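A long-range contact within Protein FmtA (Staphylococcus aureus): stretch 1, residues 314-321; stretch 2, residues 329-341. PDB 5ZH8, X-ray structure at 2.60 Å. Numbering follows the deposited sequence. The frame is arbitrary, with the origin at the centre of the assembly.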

ATOM      1  N   ASN A 314     -11.998  31.323  -7.413  1.00 43.40           N
ATOM      2  CA  ASN A 314     -12.086  31.338  -5.950  1.00 43.69           C
ATOM      3  C   ASN A 314     -12.997  30.233  -5.395  1.00 43.32           C
ATOM      4  O   ASN A 314     -12.565  29.453  -4.540  1.00 42.50           O
ATOM      5  CB  ASN A 314     -12.515  32.706  -5.423  1.00 45.69           C
ATOM      6  CG  ASN A 314     -11.487  33.794  -5.683  1.00 46.55           C
ATOM      7  OD1 ASN A 314     -10.313  33.519  -5.950  1.00 45.60           O
ATOM      8  ND2 ASN A 314     -11.939  35.048  -5.622  1.00 48.37           N
ATOM      9  N   PRO A 315     -14.250  30.141  -5.884  1.00 44.07           N
ATOM     10  CA  PRO A 315     -15.114  29.055  -5.407  1.00 44.10           C
ATOM     11  C   PRO A 315     -14.597  27.671  -5.793  1.00 42.89           C
ATOM     12  O   PRO A 315     -14.644  26.748  -4.975  1.00 42.41           O
ATOM     13  CB  PRO A 315     -16.456  29.321  -6.101  1.00 44.98           C
ATOM     14  CG  PRO A 315     -16.371  30.702  -6.645  1.00 45.93           C
ATOM     15  CD  PRO A 315     -14.932  30.992  -6.875  1.00 45.06           C
ATOM     16  N   LEU A 316     -14.106  27.535  -7.023  1.00 42.63           N
ATOM     17  CA  LEU A 316     -13.521  26.283  -7.475  1.00 41.87           C
ATOM     18  C   LEU A 316     -12.460  25.807  -6.489  1.00 41.39           C
ATOM     19  O   LEU A 316     -12.443  24.640  -6.116  1.00 41.12           O
ATOM     20  CB  LEU A 316     -12.913  26.448  -8.873  1.00 41.79           C
ATOM     21  CG  LEU A 316     -12.044  25.310  -9.420  1.00 40.85           C
ATOM     22  CD1 LEU A 316     -12.832  24.011  -9.472  1.00 40.58           C
ATOM     23  CD2 LEU A 316     -11.504  25.717 -10.791  1.00 41.06           C
ATOM     24  N   LEU A 317     -11.599  26.724  -6.053  1.00 41.74           N
ATOM     25  CA  LEU A 317     -10.507  26.399  -5.131  1.00 41.21           C
ATOM     26  C   LEU A 317     -10.893  26.401  -3.649  1.00 42.09           C
ATOM     27  O   LEU A 317     -10.233  25.721  -2.861  1.00 42.13           O
ATOM     28  CB  LEU A 317      -9.327  27.367  -5.321  1.00 41.22           C
ATOM     29  CG  LEU A 317      -8.626  27.424  -6.688  1.00 40.74           C
ATOM     30  CD1 LEU A 317      -7.379  28.292  -6.585  1.00 41.12           C
ATOM     31  CD2 LEU A 317      -8.272  26.047  -7.219  1.00 39.68           C
ATOM     32  N   HIS A 318     -11.908  27.169  -3.242  1.00 43.20           N
ATOM     33  CA  HIS A 318     -12.137  27.400  -1.797  1.00 44.03           C
ATOM     34  C   HIS A 318     -13.546  27.179  -1.235  1.00 45.20           C
ATOM     35  O   HIS A 318     -13.698  27.092  -0.018  1.00 46.20           O
ATOM     36  CB  HIS A 318     -11.684  28.811  -1.438  1.00 44.89           C
ATOM     37  CG  HIS A 318     -10.267  29.100  -1.819  1.00 44.17           C
ATOM     38  ND1 HIS A 318      -9.225  28.273  -1.470  1.00 42.98           N
ATOM     39  CD2 HIS A 318      -9.717  30.134  -2.495  1.00 44.63           C
ATOM     40  CE1 HIS A 318      -8.092  28.787  -1.912  1.00 42.98           C
ATOM     41  NE2 HIS A 318      -8.361  29.915  -2.538  1.00 43.87           N
ATOM     42  N   GLU A 319     -14.567  27.100  -2.088  1.00 45.54           N
ATOM     43  CA  GLU A 319     -15.941  26.955  -1.609  1.00 46.82           C
ATOM     44  C   GLU A 319     -16.241  25.491  -1.363  1.00 46.18           C
ATOM     45  O   GLU A 319     -16.064  24.671  -2.259  1.00 45.31           O
ATOM     46  CB  GLU A 319     -16.943  27.526  -2.619  1.00 47.74           C
ATOM     47  CG  GLU A 319     -18.403  27.404  -2.186  1.00 49.69           C
ATOM     48  CD  GLU A 319     -19.363  28.099  -3.133  1.00 50.82           C
ATOM     49  OE1 GLU A 319     -19.207  29.308  -3.396  1.00 51.83           O
ATOM     50  OE2 GLU A 319     -20.299  27.441  -3.614  1.00 51.27           O
ATOM     51  N   PHE A 320     -16.697  25.162  -0.156  1.00 47.05           N
ATOM     52  CA  PHE A 320     -17.174  23.811   0.131  1.00 46.93           C
ATOM     53  C   PHE A 320     -18.290  23.810   1.158  1.00 49.11           C
ATOM     54  O   PHE A 320     -18.323  24.660   2.045  1.00 50.64           O
ATOM     55  CB  PHE A 320     -16.026  22.883   0.549  1.00 45.47           C
ATOM     56  CG  PHE A 320     -15.538  23.076   1.953  1.00 46.02           C
ATOM     57  CD1 PHE A 320     -14.809  24.201   2.300  1.00 45.99           C
ATOM     58  CD2 PHE A 320     -15.756  22.099   2.914  1.00 46.79           C
ATOM     59  CE1 PHE A 320     -14.332  24.363   3.591  1.00 46.89           C
ATOM     60  CE2 PHE A 320     -15.282  22.252   4.204  1.00 47.63           C
ATOM     61  CZ  PHE A 320     -14.565  23.385   4.545  1.00 47.60           C
ATOM     62  N   GLY A 321     -19.200  22.846   1.025  1.00 49.85           N
ATOM     63  CA  GLY A 321     -20.376  22.748   1.877  1.00 52.22           C
ATOM     64  C   GLY A 321     -21.517  23.608   1.366  1.00 53.68           C
ATOM     65  O   GLY A 321     -22.282  24.169   2.148  1.00 55.70           O
TER
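Stretch 2, residues 329-341: YRYGFYAKPTLNR

How does stretch 2 lie on stretch 1? Stretch 2 is a run of short strands. Residues 329-330 and 333-335 are joined by a type I' turn from Arg330 to Phe333, closed by Arg330 N to Phe333 O (2.8 Å) and Phe333 N to Arg330 O (3.0 Å); strand 340-341 then pairs with Tyr334 through Arg341. Strand 333-335 passes the last turn of helix 314-318 almost at a right angle, 91° between their directions, with the axes 8.2 Å apart at closest approach. Alternation along the strand points the CA-to-CB bonds of Phe333 and Ala335 toward stretch 1 and that of Tyr334 away. His318 and Ala335 bring their CA atoms to 5.8 Å, and Ala335 CB lies 3.5 Å from Leu317 O.

Why does Arg330 fold as it does? Its chi1 is p, and chi2 and chi3 are both m, so the chain bends rather than extends and carries the guanidinium to the carbonyls of Leu316 and Glu319. There Arg330 NH1 donates to Leu316 O (2.9 Å) and Glu319 O (2.8 Å), while Arg330 NH2 donates to Glu319 O (2.7 Å). Both oxygens lie at the edge of the guanidinium, near its plane, where its N-H bonds point. Glu319 is the first residue to leave helical angles, and its carbonyl O accepts from both NH1 and NH2 of Arg330.

What do the leucines of the helix pack against? Leu316, with chi1 t and chi2 p, starts sideways, but its end comes nearer: Leu316 CD1 reaches Tyr331 CD2 at 3.5 Å and Phe333 CE1 at 4.1 Å. The CA-to-CB bond of Leu317 points away overall, yet with chi1 m Leu317 CD2 lies 3.9 Å from Phe333 CZ. The p rotamer of Phe333 thus places its ring within reach of both leucines. The CA-to-CB bond of Asn340 points toward stretch 1, and with chi1 m Asn340 ND2 donates to Leu317 O at 2.8 Å, giving a second side chain of stretch 2 a backbone acceptor.

Where does the ring of Phe320 go? Its backbone is extended and its CA-to-CB bond points toward stretch 2. With chi1 p, the ring lies beside the end of strand 333-335: Ala335 O sits over one face, 4.0 Å from Phe320 CG, and Phe320 CZ reaches Pro337 CG at 4.2 Å. Phe320 CB also comes within 3.2 Å of Arg330 NH2, a close packing contact at the guanidinium edge.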

ATOM      1  N   TYR A 329     -14.244  17.504  -1.978  1.00 46.72           N
ATOM      2  CA  TYR A 329     -13.797  17.085  -3.302  1.00 45.64           C
ATOM      3  C   TYR A 329     -14.544  17.824  -4.410  1.00 45.27           C
ATOM      4  O   TYR A 329     -15.757  17.960  -4.357  1.00 46.42           O
ATOM      5  CB  TYR A 329     -13.999  15.581  -3.471  1.00 46.31           C
ATOM      6  CG  TYR A 329     -13.254  14.997  -4.641  1.00 45.72           C
ATOM      7  CD1 TYR A 329     -11.910  14.709  -4.542  1.00 44.90           C
ATOM      8  CD2 TYR A 329     -13.890  14.734  -5.848  1.00 46.23           C
ATOM      9  CE1 TYR A 329     -11.211  14.167  -5.592  1.00 44.57           C
ATOM     10  CE2 TYR A 329     -13.193  14.195  -6.915  1.00 45.72           C
ATOM     11  CZ  TYR A 329     -11.854  13.915  -6.775  1.00 44.97           C
ATOM     12  OH  TYR A 329     -11.133  13.370  -7.810  1.00 45.31           O
ATOM     13  N   ARG A 330     -13.801  18.310  -5.396  1.00 43.84           N
ATOM     14  CA  ARG A 330     -14.385  18.823  -6.631  1.00 43.88           C
ATOM     15  C   ARG A 330     -13.328  18.839  -7.735  1.00 43.16           C
ATOM     16  O   ARG A 330     -12.144  19.094  -7.476  1.00 42.33           O
ATOM     17  CB  ARG A 330     -14.980  20.232  -6.451  1.00 44.08           C
ATOM     18  CG  ARG A 330     -13.980  21.392  -6.548  1.00 43.12           C
ATOM     19  CD  ARG A 330     -12.971  21.397  -5.399  1.00 42.36           C
ATOM     20  NE  ARG A 330     -13.660  21.347  -4.118  1.00 42.93           N
ATOM     21  CZ  ARG A 330     -14.323  22.362  -3.580  1.00 43.49           C
ATOM     22  NH1 ARG A 330     -14.380  23.543  -4.186  1.00 43.44           N
ATOM     23  NH2 ARG A 330     -14.933  22.196  -2.419  1.00 44.48           N
ATOM     24  N   TYR A 331     -13.764  18.558  -8.961  1.00 43.54           N
ATOM     25  CA  TYR A 331     -12.910  18.680 -10.147  1.00 43.18           C
ATOM     26  C   TYR A 331     -11.517  18.073  -9.955  1.00 42.58           C
ATOM     27  O   TYR A 331     -10.512  18.662 -10.344  1.00 42.11           O
ATOM     28  CB  TYR A 331     -12.826  20.155 -10.580  1.00 42.56           C
ATOM     29  CG  TYR A 331     -14.146  20.677 -11.090  1.00 43.60           C
ATOM     30  CD1 TYR A 331     -14.551  20.429 -12.405  1.00 44.20           C
ATOM     31  CD2 TYR A 331     -15.012  21.398 -10.260  1.00 44.11           C
ATOM     32  CE1 TYR A 331     -15.763  20.899 -12.883  1.00 45.02           C
ATOM     33  CE2 TYR A 331     -16.229  21.866 -10.732  1.00 44.99           C
ATOM     34  CZ  TYR A 331     -16.599  21.612 -12.042  1.00 45.41           C
ATOM     35  OH  TYR A 331     -17.803  22.071 -12.519  1.00 46.50           O
ATOM     36  N   GLY A 332     -11.477  16.896  -9.340  1.00 43.22           N
ATOM     37  CA  GLY A 332     -10.234  16.145  -9.178  1.00 43.25           C
ATOM     38  C   GLY A 332      -9.364  16.467  -7.976  1.00 42.89           C
ATOM     39  O   GLY A 332      -8.257  15.953  -7.883  1.00 43.36           O
ATOM     40  N   PHE A 333      -9.839  17.299  -7.052  1.00 43.16           N
ATOM     41  CA  PHE A 333      -9.028  17.674  -5.880  1.00 42.68           C
ATOM     42  C   PHE A 333      -9.876  18.086  -4.681  1.00 42.81           C
ATOM     43  O   PHE A 333     -11.086  18.252  -4.792  1.00 43.37           O
ATOM     44  CB  PHE A 333      -8.063  18.797  -6.253  1.00 42.48           C
ATOM     45  CG  PHE A 333      -8.711  20.148  -6.349  1.00 43.04           C
ATOM     46  CD1 PHE A 333      -9.359  20.549  -7.521  1.00 43.40           C
ATOM     47  CD2 PHE A 333      -8.683  21.016  -5.270  1.00 43.39           C
ATOM     48  CE1 PHE A 333      -9.963  21.790  -7.604  1.00 43.90           C
ATOM     49  CE2 PHE A 333      -9.293  22.260  -5.346  1.00 43.94           C
ATOM     50  CZ  PHE A 333      -9.931  22.645  -6.514  1.00 44.13           C
ATOM     51  N   TYR A 334      -9.218  18.255  -3.544  1.00 42.53           N
ATOM     52  CA  TYR A 334      -9.891  18.532  -2.278  1.00 43.04           C
ATOM     53  C   TYR A 334      -9.666  19.959  -1.798  1.00 42.58           C
ATOM     54  O   TYR A 334      -8.538  20.424  -1.741  1.00 41.53           O
ATOM     55  CB  TYR A 334      -9.364  17.581  -1.208  1.00 43.47           C
ATOM     56  CG  TYR A 334      -9.705  16.133  -1.441  1.00 44.14           C
ATOM     57  CD1 TYR A 334     -10.884  15.600  -0.948  1.00 45.37           C
ATOM     58  CD2 TYR A 334      -8.842  15.288  -2.144  1.00 43.75           C
ATOM     59  CE1 TYR A 334     -11.208  14.270  -1.152  1.00 46.21           C
ATOM     60  CE2 TYR A 334      -9.159  13.955  -2.351  1.00 44.39           C
ATOM     61  CZ  TYR A 334     -10.340  13.453  -1.850  1.00 45.71           C
ATOM     62  OH  TYR A 334     -10.672  12.133  -2.043  1.00 47.31           O
ATOM     63  N   ALA A 335     -10.753  20.639  -1.451  1.00 43.43           N
ATOM     64  CA  ALA A 335     -10.689  21.871  -0.675  1.00 43.95           C
ATOM     65  C   ALA A 335     -11.063  21.526   0.756  1.00 44.90           C
ATOM     66  O   ALA A 335     -12.204  21.161   1.025  1.00 45.59           O
ATOM     67  CB  ALA A 335     -11.642  22.907  -1.237  1.00 44.50           C
ATOM     68  N   LYS A 336     -10.095  21.626   1.665  1.00 45.10           N
ATOM     69  CA  LYS A 336     -10.298  21.256   3.065  1.00 46.54           C
ATOM     70  C   LYS A 336     -10.202  22.486   3.981  1.00 47.32           C
ATOM     71  O   LYS A 336      -9.873  23.578   3.516  1.00 47.15           O
ATOM     72  CB  LYS A 336      -9.284  20.189   3.468  1.00 46.48           C
ATOM     73  CG  LYS A 336      -9.283  18.962   2.564  1.00 46.09           C
ATOM     74  CD  LYS A 336      -8.269  17.930   3.030  1.00 46.33           C
ATOM     75  CE  LYS A 336      -8.753  16.510   2.795  1.00 47.08           C
ATOM     76  NZ  LYS A 336      -9.877  16.152   3.709  1.00 48.72           N
ATOM     77  N   PRO A 337     -10.510  22.321   5.280  1.00 48.33           N
ATOM     78  CA  PRO A 337     -10.482  23.460   6.193  1.00 49.59           C
ATOM     79  C   PRO A 337      -9.150  24.197   6.307  1.00 49.03           C
ATOM     80  O   PRO A 337      -9.145  25.428   6.303  1.00 50.01           O
ATOM     81  CB  PRO A 337     -10.856  22.833   7.532  1.00 51.05           C
ATOM     82  CG  PRO A 337     -11.776  21.738   7.153  1.00 51.03           C
ATOM     83  CD  PRO A 337     -11.174  21.164   5.904  1.00 49.12           C
ATOM     84  N   THR A 338      -8.043  23.466   6.407  1.00 47.81           N
ATOM     85  CA  THR A 338      -6.737  24.097   6.629  1.00 47.46           C
ATOM     86  C   THR A 338      -5.855  24.106   5.392  1.00 45.98           C
ATOM     87  O   THR A 338      -4.757  24.671   5.427  1.00 45.90           O
ATOM     88  CB  THR A 338      -5.957  23.377   7.740  1.00 47.59           C
ATOM     89  OG1 THR A 338      -5.671  22.038   7.322  1.00 46.12           O
ATOM     90  CG2 THR A 338      -6.749  23.339   9.017  1.00 49.18           C
ATOM     91  N   LEU A 339      -6.327  23.487   4.305  1.00 44.97           N
ATOM     92  CA  LEU A 339      -5.481  23.222   3.138  1.00 43.45           C
ATOM     93  C   LEU A 339      -6.274  22.694   1.952  1.00 42.32           C
ATOM     94  O   LEU A 339      -7.397  22.231   2.112  1.00 42.44           O
ATOM     95  CB  LEU A 339      -4.397  22.202   3.505  1.00 43.10           C
ATOM     96  CG  LEU A 339      -4.887  20.858   4.077  1.00 43.30           C
ATOM     97  CD1 LEU A 339      -5.236  19.857   2.977  1.00 42.73           C
ATOM     98  CD2 LEU A 339      -3.841  20.261   5.015  1.00 43.54           C
ATOM     99  N   ASN A 340      -5.678  22.788   0.767  1.00 41.32           N
ATOM    100  CA  ASN A 340      -6.166  22.088  -0.421  1.00 40.63           C
ATOM    101  C   ASN A 340      -5.231  20.915  -0.687  1.00 40.15           C
ATOM    102  O   ASN A 340      -4.018  21.025  -0.505  1.00 39.95           O
ATOM    103  CB  ASN A 340      -6.209  23.009  -1.650  1.00 40.42           C
ATOM    104  CG  ASN A 340      -7.392  23.966  -1.633  1.00 41.09           C
ATOM    105  OD1 ASN A 340      -8.043  24.159  -0.603  1.00 41.90           O
ATOM    106  ND2 ASN A 340      -7.668  24.579  -2.780  1.00 40.68           N
ATOM    107  N   ARG A 341      -5.799  19.803  -1.137  1.00 40.17           N
ATOM    108  CA  ARG A 341      -5.057  18.565  -1.264  1.00 40.01           C
ATOM    109  C   ARG A 341      -5.270  17.890  -2.618  1.00 39.62           C
ATOM    110  O   ARG A 341      -6.395  17.815  -3.111  1.00 39.79           O
ATOM    111  CB  ARG A 341      -5.471  17.621  -0.134  1.00 40.94           C
ATOM    112  CG  ARG A 341      -4.999  16.186  -0.282  1.00 41.19           C
ATOM    113  CD  ARG A 341      -5.437  15.367   0.919  1.00 42.45           C
ATOM    114  NE  ARG A 341      -4.848  14.026   0.923  1.00 42.87           N
ATOM    115  CZ  ARG A 341      -5.344  12.977   0.267  1.00 43.23           C
ATOM    116  NH1 ARG A 341      -6.444  13.098  -0.471  1.00 43.71           N
ATOM    117  NH2 ARG A 341      -4.740  11.806   0.341  1.00 43.56           N
TER